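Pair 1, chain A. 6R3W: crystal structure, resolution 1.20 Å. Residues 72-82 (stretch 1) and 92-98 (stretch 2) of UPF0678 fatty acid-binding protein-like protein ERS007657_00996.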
# COMPACT_ATOMS: atom_id res chain seq x y z
N ARG A 72 1.60 6.33 -9.26
CA ARG A 72 2.16 7.02 -10.44
C ARG A 72 3.51 6.39 -10.78
O ARG A 72 4.30 6.13 -9.87
CB ARG A 72 2.36 8.51 -10.14
CG ARG A 72 1.07 9.28 -9.96
CD ARG A 72 1.21 10.56 -9.14
NE ARG A 72 2.36 11.37 -9.50
CZ ARG A 72 2.40 12.30 -10.46
NH1 ARG A 72 1.35 12.51 -11.26
NH2 ARG A 72 3.50 12.98 -10.64
N VAL A 73 3.81 6.29 -12.06
CA VAL A 73 5.18 5.98 -12.50
C VAL A 73 5.86 7.30 -12.89
O VAL A 73 5.38 7.97 -13.80
CB VAL A 73 5.18 4.92 -13.62
CG1 VAL A 73 6.56 4.79 -14.25
CG2 VAL A 73 4.71 3.59 -13.09
N CYS A 74 6.91 7.65 -12.16
CA CYS A 74 7.68 8.92 -12.32
C CYS A 74 8.87 8.63 -13.24
O CYS A 74 10.04 8.78 -12.81
CB CYS A 74 8.05 9.55 -10.95
SG CYS A 74 8.35 8.35 -9.60
N ARG A 75 8.56 8.21 -14.47
CA ARG A 75 9.46 7.54 -15.45
C ARG A 75 9.65 6.10 -15.02
O ARG A 75 9.73 5.80 -13.82
CB ARG A 75 10.81 8.24 -15.61
CG ARG A 75 10.69 9.69 -16.04
CD ARG A 75 12.01 10.41 -16.18
NE ARG A 75 11.80 11.82 -16.50
CZ ARG A 75 12.67 12.60 -17.14
NH1 ARG A 75 13.85 12.12 -17.49
NH2 ARG A 75 12.38 13.87 -17.36
N PRO A 76 9.71 5.16 -15.99
CA PRO A 76 9.89 3.75 -15.65
C PRO A 76 10.97 3.53 -14.59
O PRO A 76 12.09 4.06 -14.71
CB PRO A 76 10.25 3.15 -17.01
CG PRO A 76 9.40 3.97 -17.97
CD PRO A 76 9.47 5.37 -17.42
N GLY A 77 10.62 2.77 -13.57
CA GLY A 77 11.53 2.40 -12.46
C GLY A 77 11.25 3.19 -11.19
O GLY A 77 11.75 2.79 -10.12
N CYS A 78 10.52 4.29 -11.30
CA CYS A 78 10.22 5.25 -10.22
C CYS A 78 8.72 5.20 -9.92
O CYS A 78 7.92 5.19 -10.88
CB CYS A 78 10.64 6.65 -10.68
SG CYS A 78 10.35 7.99 -9.51
N VAL A 79 8.35 5.24 -8.65
CA VAL A 79 6.93 5.29 -8.25
C VAL A 79 6.71 6.40 -7.22
O VAL A 79 7.53 6.61 -6.32
CB VAL A 79 6.40 3.94 -7.73
CG1 VAL A 79 5.97 3.04 -8.87
CG2 VAL A 79 7.41 3.21 -6.85
N GLU A 80 5.53 7.00 -7.31
CA GLU A 80 4.92 7.88 -6.29
C GLU A 80 3.56 7.27 -5.94
O GLU A 80 2.69 7.22 -6.81
CB GLU A 80 4.79 9.33 -6.78
CG GLU A 80 6.11 10.02 -7.07
CD GLU A 80 6.00 11.21 -7.99
OE1 GLU A 80 4.92 11.45 -8.52
OE2 GLU A 80 7.02 11.94 -8.13
N LEU A 81 3.38 6.85 -4.68
CA LEU A 81 2.11 6.31 -4.15
C LEU A 81 1.44 7.42 -3.35
O LEU A 81 2.04 7.93 -2.41
CB LEU A 81 2.39 5.09 -3.28
CG LEU A 81 1.17 4.45 -2.61
CD1 LEU A 81 0.18 3.90 -3.65
CD2 LEU A 81 1.61 3.35 -1.66
N VAL A 82 0.26 7.81 -3.79
CA VAL A 82 -0.45 9.00 -3.29
C VAL A 82 -1.77 8.55 -2.68
O VAL A 82 -2.60 8.01 -3.42
CB VAL A 82 -0.69 9.97 -4.45
CG1 VAL A 82 -1.35 11.26 -3.99
CG2 VAL A 82 0.58 10.29 -5.22
N ILE A 92 2.27 10.44 0.85
CA ILE A 92 2.98 10.25 -0.43
C ILE A 92 4.23 9.44 -0.15
O ILE A 92 5.09 9.90 0.63
CB ILE A 92 3.31 11.56 -1.13
CG1 ILE A 92 2.05 12.40 -1.35
CG2 ILE A 92 4.04 11.26 -2.43
CD1 ILE A 92 2.32 13.75 -2.03
N GLU A 93 4.30 8.24 -0.70
CA GLU A 93 5.52 7.44 -0.60
C GLU A 93 6.21 7.44 -1.94
O GLU A 93 5.53 7.39 -2.99
CB GLU A 93 5.21 6.01 -0.21
CG GLU A 93 4.56 5.86 1.14
CD GLU A 93 4.82 4.54 1.82
OE1 GLU A 93 5.84 3.87 1.46
OE2 GLU A 93 4.11 4.27 2.82
N VAL A 94 7.52 7.56 -1.94
CA VAL A 94 8.32 7.61 -3.18
C VAL A 94 9.26 6.42 -3.16
O VAL A 94 9.78 6.07 -2.10
CB VAL A 94 9.04 8.95 -3.29
CG1 VAL A 94 9.83 9.05 -4.58
CG2 VAL A 94 8.07 10.11 -3.17
N GLY A 95 9.54 5.85 -4.32
CA GLY A 95 10.55 4.79 -4.38
C GLY A 95 10.73 4.23 -5.75
O GLY A 95 10.60 4.97 -6.76
N THR A 96 11.08 2.96 -5.80
CA THR A 96 11.56 2.29 -7.01
C THR A 96 10.96 0.90 -7.11
O THR A 96 10.44 0.37 -6.13
CB THR A 96 13.09 2.25 -7.03
OG1 THR A 96 13.54 1.48 -5.92
CG2 THR A 96 13.70 3.63 -7.00
N TYR A 97 11.13 0.30 -8.26
CA TYR A 97 10.79 -1.12 -8.43
C TYR A 97 11.72 -1.77 -9.43
O TYR A 97 12.41 -1.09 -10.21
CB TYR A 97 9.33 -1.28 -8.86
CG TYR A 97 8.99 -0.61 -10.16
CD1 TYR A 97 9.18 -1.26 -11.37
CD2 TYR A 97 8.49 0.67 -10.18
CE1 TYR A 97 8.88 -0.65 -12.57
CE2 TYR A 97 8.13 1.28 -11.37
CZ TYR A 97 8.35 0.63 -12.57
OH TYR A 97 8.09 1.28 -13.75
N SER A 98 11.72 -3.10 -9.38
CA SER A 98 12.48 -3.96 -10.29
C SER A 98 11.62 -5.13 -10.70
O SER A 98 10.73 -5.55 -9.94
CB SER A 98 13.75 -4.44 -9.66
OG SER A 98 13.45 -5.30 -8.58

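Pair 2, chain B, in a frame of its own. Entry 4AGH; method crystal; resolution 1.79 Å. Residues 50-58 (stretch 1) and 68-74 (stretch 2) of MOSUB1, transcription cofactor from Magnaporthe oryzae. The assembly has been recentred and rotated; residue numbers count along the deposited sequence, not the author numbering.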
# COMPACT_ATOMS: atom_id res chain seq x y z
N GLU B 50 1.06 -10.26 -7.49
CA GLU B 50 -0.32 -10.38 -7.03
C GLU B 50 -0.37 -10.49 -5.51
O GLU B 50 0.39 -11.25 -4.91
CB GLU B 50 -1.00 -11.61 -7.66
CG GLU B 50 -1.01 -11.58 -9.17
CD GLU B 50 -1.69 -12.79 -9.78
OE1 GLU B 50 -2.37 -13.55 -9.05
OE2 GLU B 50 -1.54 -13.00 -11.00
N ILE B 51 -1.28 -9.74 -4.89
CA ILE B 51 -1.47 -9.84 -3.45
C ILE B 51 -2.85 -10.41 -3.10
O ILE B 51 -3.16 -10.61 -1.92
CB ILE B 51 -1.20 -8.50 -2.72
CG1 ILE B 51 -2.18 -7.42 -3.17
CG2 ILE B 51 0.26 -8.08 -2.94
CD1 ILE B 51 -2.11 -6.13 -2.30
N SER B 52 -3.64 -10.68 -4.13
CA SER B 52 -4.87 -11.47 -4.01
C SER B 52 -5.33 -11.77 -5.43
O SER B 52 -4.62 -11.49 -6.38
CB SER B 52 -5.95 -10.71 -3.24
OG SER B 52 -6.45 -9.64 -4.00
N ASP B 53 -6.52 -12.34 -5.58
CA ASP B 53 -7.02 -12.68 -6.91
C ASP B 53 -7.13 -11.46 -7.83
O ASP B 53 -6.92 -11.57 -9.03
CB ASP B 53 -8.36 -13.42 -6.83
CG ASP B 53 -8.20 -14.87 -6.40
OD1 ASP B 53 -7.12 -15.45 -6.64
OD2 ASP B 53 -9.16 -15.43 -5.82
N LYS B 54 -7.45 -10.30 -7.26
CA LYS B 54 -7.74 -9.09 -8.05
C LYS B 54 -6.82 -7.91 -7.76
O LYS B 54 -6.86 -6.91 -8.47
CB LYS B 54 -9.19 -8.65 -7.83
CG LYS B 54 -10.27 -9.62 -8.26
CD LYS B 54 -11.61 -9.10 -7.76
CE LYS B 54 -12.79 -9.90 -8.26
NZ LYS B 54 -14.05 -9.38 -7.66
N ARG B 55 -6.02 -8.01 -6.71
CA ARG B 55 -5.19 -6.89 -6.28
C ARG B 55 -3.72 -7.13 -6.60
O ARG B 55 -3.20 -8.23 -6.43
CB ARG B 55 -5.39 -6.62 -4.79
CG ARG B 55 -6.82 -6.11 -4.56
CD ARG B 55 -7.16 -5.90 -3.10
NE ARG B 55 -8.41 -5.14 -3.03
CZ ARG B 55 -8.80 -4.42 -1.97
NH1 ARG B 55 -8.06 -4.41 -0.87
NH2 ARG B 55 -9.94 -3.74 -2.03
N ARG B 56 -3.07 -6.07 -7.05
CA ARG B 56 -1.70 -6.13 -7.51
C ARG B 56 -0.88 -5.05 -6.86
O ARG B 56 -1.40 -3.99 -6.52
CB ARG B 56 -1.65 -5.88 -9.02
CG ARG B 56 -2.42 -6.88 -9.86
CD ARG B 56 -2.31 -6.53 -11.35
NE ARG B 56 -3.00 -7.52 -12.17
CZ ARG B 56 -2.90 -7.60 -13.49
NH1 ARG B 56 -2.15 -6.73 -14.16
NH2 ARG B 56 -3.57 -8.54 -14.15
N VAL B 57 0.42 -5.31 -6.70
CA VAL B 57 1.37 -4.23 -6.48
C VAL B 57 2.33 -4.24 -7.67
O VAL B 57 2.88 -5.27 -8.01
CB VAL B 57 2.13 -4.38 -5.16
CG1 VAL B 57 3.08 -3.19 -4.98
CG2 VAL B 57 1.16 -4.43 -4.00
N GLY B 58 2.49 -3.09 -8.31
CA GLY B 58 3.33 -3.04 -9.49
C GLY B 58 4.16 -1.78 -9.47
O GLY B 58 3.95 -0.93 -8.62
N ILE B 68 5.00 3.09 -7.01
CA ILE B 68 4.62 1.79 -6.52
C ILE B 68 3.10 1.80 -6.43
O ILE B 68 2.52 2.48 -5.58
CB ILE B 68 5.23 1.47 -5.14
CG1 ILE B 68 6.77 1.38 -5.21
CG2 ILE B 68 4.68 0.16 -4.60
CD1 ILE B 68 7.48 2.74 -5.21
N ASN B 69 2.46 1.05 -7.32
CA ASN B 69 1.01 1.09 -7.44
C ASN B 69 0.35 -0.09 -6.76
O ASN B 69 0.63 -1.23 -7.09
CB ASN B 69 0.63 1.10 -8.91
CG ASN B 69 1.25 2.26 -9.65
OD1 ASN B 69 0.96 3.42 -9.37
ND2 ASN B 69 2.10 1.95 -10.63
N ILE B 70 -0.50 0.20 -5.79
CA ILE B 70 -1.25 -0.84 -5.12
C ILE B 70 -2.70 -0.67 -5.56
O ILE B 70 -3.31 0.36 -5.28
CB ILE B 70 -1.14 -0.66 -3.60
CG1 ILE B 70 0.34 -0.54 -3.21
CG2 ILE B 70 -1.83 -1.81 -2.88
CD1 ILE B 70 0.57 -0.20 -1.74
N ARG B 71 -3.26 -1.65 -6.27
CA ARG B 71 -4.53 -1.38 -6.93
C ARG B 71 -5.34 -2.63 -7.17
O ARG B 71 -4.78 -3.68 -7.45
CB ARG B 71 -4.27 -0.68 -8.27
CG ARG B 71 -5.55 -0.23 -8.98
CD ARG B 71 -5.28 0.80 -10.04
NE ARG B 71 -4.58 1.99 -9.53
CZ ARG B 71 -5.16 3.02 -8.92
NH1 ARG B 71 -6.47 3.03 -8.68
NH2 ARG B 71 -4.41 4.04 -8.52
N GLU B 72 -6.65 -2.50 -7.05
CA GLU B 72 -7.55 -3.60 -7.36
C GLU B 72 -7.95 -3.52 -8.83
O GLU B 72 -8.30 -2.45 -9.33
CB GLU B 72 -8.80 -3.54 -6.48
CG GLU B 72 -9.81 -4.64 -6.81
CD GLU B 72 -10.93 -4.73 -5.80
OE1 GLU B 72 -10.66 -4.58 -4.60
OE2 GLU B 72 -12.08 -4.96 -6.21
N TYR B 73 -7.88 -4.66 -9.50
CA TYR B 73 -8.28 -4.77 -10.90
C TYR B 73 -9.66 -5.39 -10.97
O TYR B 73 -10.06 -6.13 -10.08
CB TYR B 73 -7.25 -5.60 -11.66
CG TYR B 73 -6.04 -4.78 -12.05
CD1 TYR B 73 -5.24 -4.19 -11.08
CD2 TYR B 73 -5.71 -4.59 -13.39
CE1 TYR B 73 -4.14 -3.41 -11.43
CE2 TYR B 73 -4.63 -3.83 -13.75
CZ TYR B 73 -3.84 -3.24 -12.78
OH TYR B 73 -2.76 -2.48 -13.16
N TYR B 74 -10.42 -5.05 -12.01
CA TYR B 74 -11.69 -5.72 -12.26
C TYR B 74 -11.61 -6.47 -13.58
O TYR B 74 -10.75 -6.18 -14.40
CB TYR B 74 -12.87 -4.74 -12.25
CG TYR B 74 -12.89 -3.71 -13.37
CD1 TYR B 74 -13.49 -4.00 -14.59
CD2 TYR B 74 -12.35 -2.44 -13.19
CE1 TYR B 74 -13.53 -3.06 -15.61
CE2 TYR B 74 -12.39 -1.49 -14.20
CZ TYR B 74 -12.97 -1.81 -15.41
OH TYR B 74 -13.02 -0.88 -16.43
O HOH W 1 -0.78 -4.28 -13.44

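Pairs 1 and 2 share one backbone arrangement, a loop leading into a strand that runs antiparallel to a second strand; 14 central residues superpose with an RMSD of 0.7 Å. The strand axes approach to 4.6 Å at 166° in pair 1 and to 4.7 Å at 174° in pair 2. Register is conserved: A:Cys78–A:Thr96 matches B:Arg55–B:Glu72, A:Val79–A:Gly95 matches B:Arg56–B:Arg71, A:Glu80–A:Val94 matches B:Val57–B:Ile70, and A:Leu81–A:Glu93 matches B:Gly58–B:Asn69. Hydrogen-bonded and non-hydrogen-bonded pairs alternate identically. A:Val79 N donates to A:Gly95 O (3.0 Å) and A:Gly95 N to A:Val79 O (2.9 Å); at the matching positions B:Arg56 N donates to B:Arg71 O and B:Arg71 N to B:Arg56 O, both at 3.0 Å. Just before the strand, A:Tyr97 N reaches A:Gly77 O at 3.2 Å, as B:Tyr73 N reaches B:Lys54 O at 2.7 Å.

The loops differ. In pair 1 a type II turn from A:Arg75 to A:Cys78 places A:Gly77 at phi 104°, where a CB would jam against the preceding carbonyl, and a disulfide, A:Cys74 SG to A:Cys78 SG at 2.0 Å, staples the loop. In pair 2 the B:Ser52 hydroxyl oxygen OG accepts from B:Arg55 N (3.2 Å), while B:Ile51 CD1 packs on B:Ile70 CG2 at 4.4 Å.

The matched tyrosines diverge clearly: their CA atoms fall 0.6 Å apart, but their side-chain centres 4.8 Å. A:Tyr97, with chi1 p, turns its ring under the turn, so that A:Gly77 CA lies over one face, 3.9 Å from the ring centroid, and A:Gly77 N donates to A:Tyr97 OH at 2.9 Å. A:Val79 CG1 adds an apolar contact to A:Tyr97 CD2 (3.7 Å). B:Tyr73, with chi1 m, instead receives the long side chain of B:Arg56, the counterpart of A:Val79: B:Arg56 CD lies over the ring, 3.6 Å from B:Tyr73 CE1, and the guanidinium stacks flat, planes at 17° and centres 4.3 Å apart. A water links B:Arg56 NH1 (2.9 Å from its O) and B:Tyr73 OH (2.7 Å from the same O).

On the face that carries B:Arg55, B:Val57, B:Ile70 and B:Glu72, a salt bridge joins B:Arg55 NH2 to B:Glu72 OE1 at 2.8 Å. At the matching positions pair 1 has A:Cys78 and A:Thr96, and its salt bridge lies within stretch 1, from A:Arg72 NE to A:Glu80 OE1 (2.7 Å). B:Val57, matching A:Glu80, packs its CG2 against B:Ile70 CG1 at 4.1 Å.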